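PDB 5OGX: cytochrome P450 reductase from Amycolatopsis methanolica 239, which passes electrons from NADH through FAD and a [2Fe-2S] cluster to the cytochrome P450 GcoA, which O-demethylates guaiacol and other lignin-derived aromatics. Local coordinates for residues M309-V314 against I327-F332; R119-L124 against D158-L163; L47-G52 against G72-C77. One frame throughout, in Å; residues are numbered along the deposited sequence.

Contact 1: M309-V314 against I327-F332; sequences MVEAGV and IHREKF. With FAD (flavin-adenine dinucleotide), chain B.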
loop_
_atom_site.group_PDB
_atom_site.type_symbol
_atom_site.label_atom_id
_atom_site.label_comp_id
_atom_site.label_asym_id
_atom_site.label_seq_id
_atom_site.Cartn_x
_atom_site.Cartn_y
_atom_site.Cartn_z
ATOM N N MET A 309 -1.674 11.256 -9.046
ATOM C CA MET A 309 -2.441 10.338 -9.883
ATOM C C MET A 309 -3.590 9.718 -9.106
ATOM O O MET A 309 -4.715 9.601 -9.617
ATOM C CB MET A 309 -1.516 9.254 -10.427
ATOM C CG MET A 309 -2.181 8.278 -11.368
ATOM S SD MET A 309 -1.997 6.564 -10.788
ATOM C CE MET A 309 -3.168 6.473 -9.481
ATOM N N VAL A 310 -3.329 9.307 -7.865
ATOM C CA VAL A 310 -4.392 8.733 -7.050
ATOM C C VAL A 310 -5.466 9.777 -6.772
ATOM O O VAL A 310 -6.665 9.523 -6.939
ATOM C CB VAL A 310 -3.815 8.150 -5.749
ATOM C CG1 VAL A 310 -4.948 7.690 -4.840
ATOM C CG2 VAL A 310 -2.893 6.970 -6.044
ATOM N N GLU A 311 -5.056 10.981 -6.359
ATOM C CA GLU A 311 -6.059 11.976 -5.999
ATOM C C GLU A 311 -6.883 12.401 -7.205
ATOM O O GLU A 311 -8.100 12.559 -7.102
ATOM C CB GLU A 311 -5.399 13.186 -5.328
ATOM C CG GLU A 311 -5.084 12.909 -3.857
ATOM C CD GLU A 311 -6.299 12.431 -3.022
ATOM O OE1 GLU A 311 -6.885 13.263 -2.299
ATOM O OE2 GLU A 311 -6.652 11.225 -3.043
ATOM N N ALA A 312 -6.243 12.560 -8.359
ATOM C CA ALA A 312 -7.009 12.890 -9.557
ATOM C C ALA A 312 -7.942 11.748 -9.935
ATOM O O ALA A 312 -9.092 11.981 -10.337
ATOM C CB ALA A 312 -6.064 13.222 -10.713
ATOM N N GLY A 313 -7.463 10.508 -9.784
ATOM C CA GLY A 313 -8.289 9.357 -10.106
ATOM C C GLY A 313 -9.504 9.234 -9.209
ATOM O O GLY A 313 -10.598 8.926 -9.679
ATOM N N VAL A 314 -9.329 9.481 -7.900
ATOM C CA VAL A 314 -10.468 9.443 -6.983
ATOM C C VAL A 314 -11.541 10.428 -7.432
ATOM O O VAL A 314 -12.739 10.113 -7.461
ATOM C CB VAL A 314 -10.013 9.736 -5.540
ATOM C CG1 VAL A 314 -11.214 10.069 -4.667
ATOM C CG2 VAL A 314 -9.250 8.552 -4.973
ATOM N N ILE A 327 -14.307 3.467 -2.786
ATOM C CA ILE A 327 -13.082 3.928 -3.420
ATOM C C ILE A 327 -11.940 3.733 -2.440
ATOM O O ILE A 327 -11.987 4.233 -1.306
ATOM C CB ILE A 327 -13.197 5.389 -3.868
ATOM C CG1 ILE A 327 -14.339 5.547 -4.877
ATOM C CG2 ILE A 327 -11.860 5.893 -4.391
ATOM C CD1 ILE A 327 -14.624 6.989 -5.290
ATOM N N HIS A 328 -10.912 3.030 -2.883
ATOM C CA HIS A 328 -9.778 2.657 -2.045
ATOM C C HIS A 328 -8.500 3.215 -2.658
ATOM O O HIS A 328 -8.337 3.196 -3.879
ATOM C CB HIS A 328 -9.691 1.122 -1.925
ATOM C CG HIS A 328 -10.992 0.470 -1.567
ATOM N ND1 HIS A 328 -11.299 0.076 -0.279
ATOM C CD2 HIS A 328 -12.069 0.150 -2.325
ATOM C CE1 HIS A 328 -12.508 -0.465 -0.263
ATOM N NE2 HIS A 328 -12.997 -0.427 -1.489
ATOM N N ARG A 329 -7.577 3.705 -1.820
ATOM C CA ARG A 329 -6.407 4.429 -2.327
ATOM C C ARG A 329 -5.147 3.988 -1.608
ATOM O O ARG A 329 -5.174 3.765 -0.392
ATOM C CB ARG A 329 -6.519 5.964 -2.130
ATOM C CG ARG A 329 -7.912 6.555 -2.171
ATOM C CD ARG A 329 -8.133 7.611 -1.084
ATOM N NE ARG A 329 -9.424 8.273 -1.274
ATOM C CZ ARG A 329 -10.595 7.704 -1.000
ATOM N NH1 ARG A 329 -10.639 6.482 -0.488
ATOM N NH2 ARG A 329 -11.720 8.365 -1.220
ATOM N N GLU A 330 -4.040 3.909 -2.354
ATOM C CA GLU A 330 -2.701 3.726 -1.792
ATOM C C GLU A 330 -1.763 4.691 -2.510
ATOM O O GLU A 330 -1.482 4.533 -3.703
ATOM C CB GLU A 330 -2.206 2.279 -1.936
ATOM C CG GLU A 330 -0.866 2.033 -1.241
ATOM C CD GLU A 330 -1.059 1.707 0.236
ATOM O OE1 GLU A 330 -1.687 2.522 0.944
ATOM O OE2 GLU A 330 -0.609 0.633 0.680
ATOM N N LYS A 331 -1.268 5.705 -1.808
ATOM C CA LYS A 331 -0.401 6.687 -2.458
ATOM C C LYS A 331 1.067 6.399 -2.174
ATOM O O LYS A 331 1.465 6.270 -1.009
ATOM C CB LYS A 331 -0.752 8.103 -2.003
ATOM C CG LYS A 331 -2.236 8.397 -2.081
ATOM C CD LYS A 331 -2.523 9.731 -1.426
ATOM C CE LYS A 331 -3.749 10.372 -1.997
ATOM N NZ LYS A 331 -4.365 11.283 -0.992
ATOM N N PHE A 332 1.864 6.307 -3.245
ATOM C CA PHE A 332 3.315 6.111 -3.157
ATOM C C PHE A 332 3.979 7.473 -2.913
ATOM O O PHE A 332 4.733 8.001 -3.733
ATOM C CB PHE A 332 3.862 5.463 -4.431
ATOM C CG PHE A 332 3.509 3.992 -4.602
ATOM C CD1 PHE A 332 2.723 3.337 -3.684
ATOM C CD2 PHE A 332 3.997 3.279 -5.698
ATOM C CE1 PHE A 332 2.412 1.983 -3.828
ATOM C CE2 PHE A 332 3.700 1.932 -5.862
ATOM C CZ PHE A 332 2.903 1.284 -4.927
HETATM P PA FAD B . 14.352 9.280 -2.629
HETATM O O1A FAD B . 15.817 9.361 -2.274
HETATM O O2A FAD B . 13.426 9.325 -1.438
HETATM O O5B FAD B . 13.931 10.507 -3.648
HETATM C C5B FAD B . 14.906 11.060 -4.503
HETATM C C4B FAD B . 14.309 12.363 -5.108
HETATM O O4B FAD B . 13.385 12.059 -5.978
HETATM C C3B FAD B . 13.598 13.179 -4.014
HETATM O O3B FAD B . 13.778 14.501 -4.263
HETATM C C2B FAD B . 12.114 12.762 -4.142
HETATM O O2B FAD B . 11.198 13.807 -3.592
HETATM C C1B FAD B . 11.953 12.560 -5.423
HETATM N N9A FAD B . 11.064 11.460 -5.693
HETATM C C8A FAD B . 10.719 10.485 -4.842
HETATM N N7A FAD B . 9.901 9.645 -5.491
HETATM C C5A FAD B . 9.756 10.104 -6.747
HETATM C C6A FAD B . 9.034 9.623 -7.813
HETATM N N6A FAD B . 8.155 8.506 -8.111
HETATM N N1A FAD B . 9.055 10.265 -8.974
HETATM C C2A FAD B . 9.786 11.399 -9.110
HETATM N N3A FAD B . 10.504 11.880 -8.063
HETATM C C4A FAD B . 10.479 11.220 -6.880
HETATM N N1 FAD B . 7.724 2.355 -4.863
HETATM C C2 FAD B . 7.884 1.242 -5.790
HETATM O O2 FAD B . 8.669 1.311 -6.675
HETATM N N3 FAD B . 7.079 0.026 -5.600
HETATM C C4 FAD B . 6.115 -0.115 -4.554
HETATM O O4 FAD B . 5.472 -1.105 -4.443
HETATM C C4X FAD B . 5.953 1.052 -3.634
HETATM N N5 FAD B . 5.018 0.939 -2.557
HETATM C C5X FAD B . 4.862 2.093 -1.676
HETATM C C6 FAD B . 3.903 2.009 -0.662
HETATM C C7 FAD B . 3.769 3.120 0.174
HETATM C C7M FAD B . 2.699 2.847 1.231
HETATM C C8 FAD B . 4.553 4.258 0.005
HETATM C C8M FAD B . 4.342 5.414 0.975
HETATM C C9 FAD B . 5.498 4.342 -1.013
HETATM C C9A FAD B . 5.635 3.254 -1.851
HETATM N N10 FAD B . 6.639 3.353 -2.924
HETATM C C10 FAD B . 6.759 2.242 -3.808
HETATM C "C1'" FAD B . 7.508 4.535 -3.061
HETATM C "C2'" FAD B . 8.845 4.041 -2.361
HETATM O "O2'" FAD B . 8.699 3.751 -0.977
HETATM C "C3'" FAD B . 10.023 5.034 -2.470
HETATM O "O3'" FAD B . 9.555 6.302 -2.112
HETATM C "C4'" FAD B . 10.589 5.083 -3.902
HETATM O "O4'" FAD B . 11.123 3.833 -4.247
HETATM C "C5'" FAD B . 11.699 6.149 -4.025
HETATM O "O5'" FAD B . 12.596 6.013 -2.940
HETATM P P FAD B . 14.166 6.442 -3.143
HETATM O O1P FAD B . 14.845 6.321 -1.806
HETATM O O2P FAD B . 14.796 5.679 -4.286
HETATM O O3P FAD B . 14.096 8.009 -3.616
#

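Contact 2: R119-L124 against D158-L163; sequences RVLLGL and DKVLEL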
loop_
_atom_site.group_PDB
_atom_site.type_symbol
_atom_site.label_atom_id
_atom_site.label_comp_id
_atom_site.label_asym_id
_atom_site.label_seq_id
_atom_site.Cartn_x
_atom_site.Cartn_y
_atom_site.Cartn_z
ATOM N N ARG A 119 11.987 -6.700 -10.223
ATOM C CA ARG A 119 11.307 -7.584 -9.290
ATOM C C ARG A 119 12.306 -7.999 -8.221
ATOM O O ARG A 119 13.448 -8.345 -8.530
ATOM C CB ARG A 119 10.744 -8.823 -9.993
ATOM C CG ARG A 119 9.630 -9.519 -9.195
ATOM C CD ARG A 119 9.328 -10.931 -9.698
ATOM N NE ARG A 119 9.266 -11.012 -11.160
ATOM C CZ ARG A 119 8.197 -10.695 -11.888
ATOM N NH1 ARG A 119 7.074 -10.263 -11.304
ATOM N NH2 ARG A 119 8.252 -10.808 -13.209
ATOM N N VAL A 120 11.885 -7.949 -6.967
ATOM C CA VAL A 120 12.715 -8.407 -5.864
ATOM C C VAL A 120 11.943 -9.480 -5.113
ATOM O O VAL A 120 10.806 -9.250 -4.691
ATOM C CB VAL A 120 13.107 -7.250 -4.931
ATOM C CG1 VAL A 120 13.860 -7.785 -3.738
ATOM C CG2 VAL A 120 13.919 -6.195 -5.692
ATOM N N LEU A 121 12.553 -10.648 -4.955
ATOM C CA LEU A 121 11.960 -11.737 -4.190
ATOM C C LEU A 121 12.733 -11.863 -2.887
ATOM O O LEU A 121 13.950 -12.064 -2.907
ATOM C CB LEU A 121 11.998 -13.053 -4.969
ATOM C CG LEU A 121 11.238 -13.074 -6.287
ATOM C CD1 LEU A 121 11.281 -14.477 -6.886
ATOM C CD2 LEU A 121 9.793 -12.600 -6.103
ATOM N N LEU A 122 12.033 -11.736 -1.762
ATOM C CA LEU A 122 12.640 -11.805 -0.438
ATOM C C LEU A 122 12.147 -13.058 0.269
ATOM O O LEU A 122 10.949 -13.188 0.542
ATOM C CB LEU A 122 12.290 -10.571 0.398
ATOM C CG LEU A 122 12.713 -9.187 -0.083
ATOM C CD1 LEU A 122 12.301 -8.160 0.970
ATOM C CD2 LEU A 122 14.223 -9.163 -0.333
ATOM N N GLY A 123 13.065 -13.975 0.560
ATOM C CA GLY A 123 12.703 -15.177 1.287
ATOM C C GLY A 123 12.703 -14.924 2.785
ATOM O O GLY A 123 13.571 -14.239 3.321
ATOM N N LEU A 124 11.705 -15.488 3.458
ATOM C CA LEU A 124 11.515 -15.295 4.887
ATOM C C LEU A 124 11.840 -16.569 5.652
ATOM O O LEU A 124 11.593 -17.680 5.176
ATOM C CB LEU A 124 10.075 -14.884 5.200
ATOM C CG LEU A 124 9.639 -13.569 4.572
ATOM C CD1 LEU A 124 8.222 -13.240 5.039
ATOM C CD2 LEU A 124 10.603 -12.448 4.938
ATOM N N ASP A 158 3.322 -16.954 1.421
ATOM C CA ASP A 158 3.674 -16.302 2.679
ATOM C C ASP A 158 5.142 -16.442 3.057
ATOM O O ASP A 158 5.537 -15.948 4.116
ATOM C CB ASP A 158 2.783 -16.809 3.831
ATOM C CG ASP A 158 2.824 -18.314 4.011
ATOM O OD1 ASP A 158 3.653 -18.999 3.371
ATOM O OD2 ASP A 158 2.008 -18.815 4.818
ATOM N N LYS A 159 5.959 -17.076 2.219
ATOM C CA LYS A 159 7.368 -17.261 2.530
ATOM C C LYS A 159 8.312 -16.533 1.591
ATOM O O LYS A 159 9.505 -16.433 1.899
ATOM C CB LYS A 159 7.721 -18.758 2.521
ATOM C CG LYS A 159 7.203 -19.513 3.727
ATOM C CD LYS A 159 8.186 -19.433 4.878
ATOM C CE LYS A 159 9.219 -20.544 4.785
ATOM N NZ LYS A 159 10.414 -20.253 5.613
ATOM N N VAL A 160 7.833 -16.031 0.460
ATOM C CA VAL A 160 8.672 -15.307 -0.486
ATOM C C VAL A 160 7.915 -14.046 -0.861
ATOM O O VAL A 160 6.891 -14.118 -1.556
ATOM C CB VAL A 160 9.000 -16.139 -1.732
ATOM C CG1 VAL A 160 9.813 -15.306 -2.714
ATOM C CG2 VAL A 160 9.757 -17.425 -1.350
ATOM N N LEU A 161 8.398 -12.897 -0.397
ATOM C CA LEU A 161 7.724 -11.636 -0.682
ATOM C C LEU A 161 8.129 -11.131 -2.060
ATOM O O LEU A 161 9.300 -11.199 -2.438
ATOM C CB LEU A 161 8.064 -10.598 0.392
ATOM C CG LEU A 161 7.836 -11.030 1.847
ATOM C CD1 LEU A 161 8.225 -9.889 2.798
ATOM C CD2 LEU A 161 6.387 -11.475 2.114
ATOM N N GLU A 162 7.153 -10.637 -2.820
ATOM C CA GLU A 162 7.387 -10.157 -4.181
ATOM C C GLU A 162 7.177 -8.650 -4.222
ATOM O O GLU A 162 6.064 -8.174 -3.974
ATOM C CB GLU A 162 6.458 -10.843 -5.187
ATOM C CG GLU A 162 6.640 -10.328 -6.608
ATOM C CD GLU A 162 5.648 -10.939 -7.586
ATOM O OE1 GLU A 162 4.867 -11.798 -7.153
ATOM O OE2 GLU A 162 5.657 -10.550 -8.771
ATOM N N LEU A 163 8.232 -7.910 -4.579
ATOM C CA LEU A 163 8.180 -6.457 -4.708
ATOM C C LEU A 163 8.426 -6.065 -6.159
ATOM O O LEU A 163 9.210 -6.713 -6.866
ATOM C CB LEU A 163 9.243 -5.776 -3.812
ATOM C CG LEU A 163 9.382 -6.325 -2.395
ATOM C CD1 LEU A 163 10.530 -5.622 -1.654
ATOM C CD2 LEU A 163 8.081 -6.141 -1.645
#

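Contact 3: L47-G52 against G72-C77; sequences LQVLSG and GLALAC. With FES (Fe2/s2 (inorganic) cluster), chain C.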
loop_
_atom_site.group_PDB
_atom_site.type_symbol
_atom_site.label_atom_id
_atom_site.label_comp_id
_atom_site.label_asym_id
_atom_site.label_seq_id
_atom_site.Cartn_x
_atom_site.Cartn_y
_atom_site.Cartn_z
ATOM N N LEU A 47 -5.389 10.714 15.387
ATOM C CA LEU A 47 -5.964 10.254 16.640
ATOM C C LEU A 47 -6.366 11.465 17.458
ATOM O O LEU A 47 -5.772 12.535 17.316
ATOM C CB LEU A 47 -4.952 9.471 17.491
ATOM C CG LEU A 47 -4.238 8.209 17.042
ATOM C CD1 LEU A 47 -3.168 7.867 18.036
ATOM C CD2 LEU A 47 -5.260 7.115 16.978
ATOM N N GLN A 48 -7.352 11.292 18.336
ATOM C CA GLN A 48 -7.572 12.241 19.422
ATOM C C GLN A 48 -6.912 11.700 20.680
ATOM O O GLN A 48 -7.157 10.555 21.073
ATOM C CB GLN A 48 -9.061 12.504 19.689
ATOM C CG GLN A 48 -9.271 13.463 20.883
ATOM C CD GLN A 48 -10.712 13.524 21.388
ATOM O OE1 GLN A 48 -11.559 12.724 20.999
ATOM N NE2 GLN A 48 -10.987 14.480 22.275
ATOM N N VAL A 49 -6.070 12.516 21.308
ATOM C CA VAL A 49 -5.495 12.151 22.595
ATOM C C VAL A 49 -6.534 12.481 23.661
ATOM O O VAL A 49 -6.864 13.649 23.867
ATOM C CB VAL A 49 -4.177 12.888 22.855
ATOM C CG1 VAL A 49 -3.666 12.560 24.242
ATOM C CG2 VAL A 49 -3.151 12.493 21.795
ATOM N N LEU A 50 -7.055 11.457 24.333
ATOM C CA LEU A 50 -8.096 11.658 25.342
ATOM C C LEU A 50 -7.522 11.967 26.717
ATOM O O LEU A 50 -8.098 12.765 27.460
ATOM C CB LEU A 50 -8.993 10.423 25.437
ATOM C CG LEU A 50 -9.688 10.029 24.127
ATOM C CD1 LEU A 50 -10.231 8.598 24.178
ATOM C CD2 LEU A 50 -10.813 11.012 23.831
ATOM N N SER A 51 -6.410 11.324 27.069
ATOM C CA SER A 51 -5.697 11.584 28.307
ATOM C C SER A 51 -4.243 11.192 28.097
ATOM O O SER A 51 -3.931 10.341 27.256
ATOM C CB SER A 51 -6.307 10.820 29.488
ATOM O OG SER A 51 -6.235 9.423 29.262
ATOM N N GLY A 52 -3.360 11.830 28.851
ATOM C CA GLY A 52 -1.934 11.630 28.689
ATOM C C GLY A 52 -1.286 12.734 27.878
ATOM O O GLY A 52 -1.771 13.863 27.795
ATOM N N GLY A 72 -5.616 18.737 20.633
ATOM C CA GLY A 72 -5.314 17.425 21.158
ATOM C C GLY A 72 -5.239 16.300 20.140
ATOM O O GLY A 72 -5.286 15.131 20.536
ATOM N N LEU A 73 -5.142 16.609 18.856
ATOM C CA LEU A 73 -4.976 15.565 17.854
ATOM C C LEU A 73 -3.497 15.238 17.682
ATOM O O LEU A 73 -2.615 16.020 18.042
ATOM C CB LEU A 73 -5.579 15.984 16.513
ATOM C CG LEU A 73 -7.046 16.421 16.528
ATOM C CD1 LEU A 73 -7.556 16.549 15.102
ATOM C CD2 LEU A 73 -7.902 15.447 17.331
ATOM N N ALA A 74 -3.237 14.062 17.112
ATOM C CA ALA A 74 -1.878 13.591 16.869
ATOM C C ALA A 74 -1.906 12.616 15.701
ATOM O O ALA A 74 -2.966 12.161 15.275
ATOM C CB ALA A 74 -1.289 12.913 18.114
ATOM N N LEU A 75 -0.725 12.316 15.176
ATOM C CA LEU A 75 -0.555 11.239 14.205
ATOM C C LEU A 75 0.057 10.046 14.925
ATOM O O LEU A 75 1.163 10.149 15.474
ATOM C CB LEU A 75 0.344 11.668 13.045
ATOM C CG LEU A 75 -0.087 12.872 12.218
ATOM C CD1 LEU A 75 0.929 13.106 11.101
ATOM C CD2 LEU A 75 -1.494 12.626 11.662
ATOM N N ALA A 76 -0.654 8.916 14.915
ATOM C CA ALA A 76 -0.151 7.724 15.596
ATOM C C ALA A 76 1.244 7.326 15.117
ATOM O O ALA A 76 2.047 6.816 15.906
ATOM C CB ALA A 76 -1.119 6.557 15.405
ATOM N N CYS A 77 1.547 7.510 13.832
ATOM C CA CYS A 77 2.861 7.074 13.360
ATOM C C CYS A 77 3.973 8.050 13.703
ATOM O O CYS A 77 5.149 7.717 13.509
ATOM C CB CYS A 77 2.860 6.851 11.842
ATOM S SG CYS A 77 2.661 8.391 10.925
HETATM FE FE1 FES C . 0.254 7.900 7.293
HETATM FE FE2 FES C . 0.501 8.160 9.883
HETATM S S1 FES C . 0.313 9.780 8.457
HETATM S S2 FES C . 0.246 6.276 8.776
#

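Contact 1: M309-V314 against I327-F332
K331 reaches from the strand to E311 on the helix. CB starts off to the flank of the helix; CG lies 3.9 Å from V310 CG1, within reach of V310 CB as well. Beyond CG the chain runs extended, so CE comes to rest beside E311 CG and OE2, and NZ closes a salt bridge to E311 OE2 at 3.1 Å. E311 bends to meet it, its chain turned at chi2 (-54°). R329, two residues back on the strand, brings CB to 3.6 Å from V310 CG1, while its CG and NE both touch V314 CG2; its NE is 4.4 Å from E311 OE2, beyond a salt bridge, though the opposite charges probably still attract. At the far end V314 CG2 meets I327 CG2 at 3.8 Å. Helix 307-319 thus covers strand 327-331, running nearly antiparallel to it (164°), as the second half of the beta-alpha-beta unit that starts with strand 300-305 in the NAD-binding domain. Past the strand, F332 turns to the flavin: one ring face lies over the isoalloxazine, with F332 CE1 3.1 Å from FAD N5. An alanine here would probably uncover that flavin face around N5 and C4X. E330 points away from the helix, its OE2 4.0 Å from the flavin methyl C7M.

Contact 2: R119-L124 against D158-L163
In R119 and E162 CG stands anti to the backbone N (chi1 -160° in R119, 178° in E162); beyond it E162 runs extended and R119 bends at chi3, and the tips meet. The two chains cross at a slant, and R119 NH1 donates to E162 OE2 at 2.9 Å, a salt bridge made on the anti side of the carboxylate with the flat groups turned 64° apart. Each end has other partners: R119 NH2 pairs with D252, and E162 OE2 also takes R255 and the FAD-binding H164, so three polar partners meet at this one oxygen. The two arginines lie close, and the carboxylate probably offsets their like charges.

On the same face L121 lies alongside E162, its CD2 3.9 Å from E162 CB, and its CB rests on V160 CG1. The other face carries V120, L122, L161 and L163; beside it L124 CD1 packs across L161 CD2 at 3.9 Å, the two chains nearly at right angles, and L122 CD1 meets L163 CD1 at 4.1 Å. Paired backbone bonds join V120 with L163 and L122 with L161. At the end L124 N donates to K159 O, and K159, bent at chi2 and chi3, brings NZ to L124 O at 2.9 Å.

L161 and L163 also touch V136 of strand 135-139, so this apolar face turns inward, with Y149 beside L163. These are neighbouring strands of the six-stranded antiparallel sheet of the FAD-binding domain, a flavin-binding barrel of the ferredoxin reductase type; strand 160-166 runs on into H164 and R166 at the cofactor.

Contact 3: L47-G52 against G72-C77
Three backbone hydrogen bonds hold L47, V49, A74 and G72 together. L47 and A74 form a hydrogen-bonded antiparallel pair: L47 N donates to A74 O at 2.8 Å and A74 N returns to L47 O at 3.0 Å. The third runs from V49 N to G72 O at 2.8 Å. Between them Q48 and L73 make a non-hydrogen-bonded pair, and L73 CA comes to 3.2 Å from L47 O in a CA-H...O contact, giving that carbonyl a second neighbour besides A74 N.

G72 closes helix 66-70 with a Schellman motif. Its positive phi is a glycine conformation: a CB would jam against the preceding carbonyl oxygen. The residue that ends the helix therefore also accepts, through its carbonyl, a bond of the strand pairing.

Packing goes on from both sides of the pair. L73 reaches over the backbone of Q48 with CD2, 3.8 Å from Q48 CA, while the extended side chain of Q48 ends at R88, whose NE is hydrogen-bonded to its OE1. On the L47 side V49 CG2 touches the methyl of A74 at 4.1 Å. L47 CD1 meets A76 CB at 3.6 Å, and both side chains also touch M33, with L22 and L23 of helix 22-28 against L47 and A76 in turn.

Just beyond A76 sits C77, whose SG binds the cluster iron FE2 at 2.4 Å; C45, just before strand 46-51, supplies a second sulfur. Strand pairing and the L47 to A76 contact thus tie the strand that follows C45 to the segment that ends in C77, and they probably help to fix where C77 presents its thiolate to the iron.

The three contacts fall in three domains and follow the chain in the order contact 3, contact 2, contact 1, each closing before the next opens. Contact 3 belongs to the edge of the mixed sheet of the iron-sulfur domain, contact 2 to the antiparallel sheet of the FAD-binding domain, contact 1 to the parallel sheet of the NAD-binding domain. Centres of contacts 1 and 2 are about 25 Å apart, of 1 and 3 about 26 Å, of 2 and 3 about 35 Å; none touch. Contact 1 meets the flavin through F332, while its E330 side chain lies about 9 Å from the cluster that C77 binds, so this end of contact 1 lies beside the gap between flavin and cluster that electrons from NADH must cross.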